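Local structure of uncharacterized protein PA2218 (2HDW) at residues G341-H344 with V345-Y348. The protein is uncharacterized, but has an alpha/beta-hydrolase fold and is probably a hydrolase. Residues are numbered along the deposited sequence; the frame is centred on the assembly and turned at random.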
loop_
_atom_site.group_PDB
_atom_site.type_symbol
_atom_site.label_atom_id
_atom_site.label_comp_id
_atom_site.label_asym_id
_atom_site.label_seq_id
_atom_site.Cartn_x
_atom_site.Cartn_y
_atom_site.Cartn_z
ATOM N N GLY A 341 17.752 10.329 9.962
ATOM C CA GLY A 341 18.320 9.025 10.262
ATOM C C GLY A 341 17.465 7.783 10.106
ATOM O O GLY A 341 17.882 6.704 10.526
ATOM N N ALA A 342 16.289 7.907 9.498
ATOM C CA ALA A 342 15.413 6.755 9.337
ATOM C C ALA A 342 15.653 5.977 8.042
ATOM O O ALA A 342 15.948 6.555 6.988
ATOM C CB ALA A 342 13.956 7.199 9.416
ATOM N N SER A 343 15.535 4.658 8.129
ATOM C CA SER A 343 15.714 3.797 6.966
ATOM C C SER A 343 14.337 3.606 6.345
ATOM O O SER A 343 13.372 4.241 6.768
ATOM C CB SER A 343 16.250 2.434 7.387
ATOM O OG SER A 343 15.251 1.715 8.092
ATOM N N HIS A 344 14.247 2.715 5.363
ATOM C CA HIS A 344 12.975 2.440 4.708
ATOM C C HIS A 344 12.052 1.663 5.644
ATOM O O HIS A 344 10.942 2.112 5.958
ATOM C CB HIS A 344 13.201 1.642 3.419
ATOM C CG HIS A 344 11.939 1.342 2.667
ATOM N ND1 HIS A 344 11.080 0.327 3.029
ATOM C CD2 HIS A 344 11.360 1.965 1.615
ATOM C CE1 HIS A 344 10.027 0.337 2.231
ATOM N NE2 HIS A 344 10.172 1.323 1.365
ATOM N N VAL A 345 12.510 0.497 6.099
ATOM C CA VAL A 345 11.699 -0.328 6.986
ATOM C C VAL A 345 11.391 0.351 8.322
ATOM O O VAL A 345 10.459 -0.043 9.014
ATOM C CB VAL A 345 12.363 -1.708 7.229
ATOM C CG1 VAL A 345 11.556 -2.511 8.222
ATOM C CG2 VAL A 345 12.446 -2.476 5.905
ATOM N N ASP A 346 12.151 1.380 8.682
ATOM C CA ASP A 346 11.878 2.088 9.935
ATOM C C ASP A 346 10.459 2.644 9.955
ATOM O O ASP A 346 9.810 2.669 11.004
ATOM C CB ASP A 346 12.833 3.266 10.141
ATOM C CG ASP A 346 14.141 2.860 10.780
ATOM O OD1 ASP A 346 14.205 1.786 11.418
ATOM O OD2 ASP A 346 15.106 3.639 10.651
ATOM N N LEU A 347 9.983 3.111 8.803
ATOM C CA LEU A 347 8.641 3.688 8.730
ATOM C C LEU A 347 7.542 2.648 8.551
ATOM O O LEU A 347 6.399 2.986 8.252
ATOM C CB LEU A 347 8.567 4.745 7.612
ATOM C CG LEU A 347 8.938 6.186 8.015
ATOM C CD1 LEU A 347 10.319 6.217 8.655
ATOM C CD2 LEU A 347 8.900 7.097 6.795
ATOM N N TYR A 348 7.897 1.381 8.736
ATOM C CA TYR A 348 6.937 0.287 8.636
ATOM C C TYR A 348 6.282 0.077 10.002
ATOM O O TYR A 348 5.054 0.007 10.119
ATOM C CB TYR A 348 7.646 -1.019 8.244
ATOM C CG TYR A 348 7.758 -1.305 6.757
ATOM C CD1 TYR A 348 7.652 -0.286 5.809
ATOM C CD2 TYR A 348 8.011 -2.603 6.302
ATOM C CE1 TYR A 348 7.792 -0.551 4.441
ATOM C CE2 TYR A 348 8.159 -2.878 4.942
ATOM C CZ TYR A 348 8.048 -1.845 4.018
ATOM O OH TYR A 348 8.202 -2.110 2.675
HETATM O O HOH W 1 15.275 -0.224 5.291
#
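His344 and Tyr348 bring their rings together obliquely, planes at 72° and centroids 5.1 Å apart. CG of His344 lies anti to the backbone N (chi1 -179°), which carries the imidazole to Tyr348, whose CZ lies at its edge, in its plane. Tyr204, Tyr263 and His318 also meet this buried ring. His344 sits in the loop after strand 334-339, the usual site of the catalytic histidine in alpha/beta hydrolases, and touches Cys179, which follows strand 173-178, where the nucleophile elbow of the fold usually lies; this is consistent with a catalytic role, not established here.

Ser343 and Asp346 form a capping box ahead of the short helix 346-349. Ser343 N donates to Asp346 OD2 over 2.8 Å in an almost straight bond (173°), from above the carboxylate plane. In return, Asp346 N donates to Ser343 OG, longer and more bent at 3.2 Å; this hydroxyl lies between its own backbone N and carbonyl carbon. A water accepts from Val345 N at 3.0 Å and makes a weak hydrogen bond with Ser343 OG. Leu347 N closes the turn on His344 O, while Leu347 CD1 packs on Ala342 CB at 3.8 Å. Asp346 OD2 also forms a salt bridge with Arg353; its two donors probably favour the charged carboxylate.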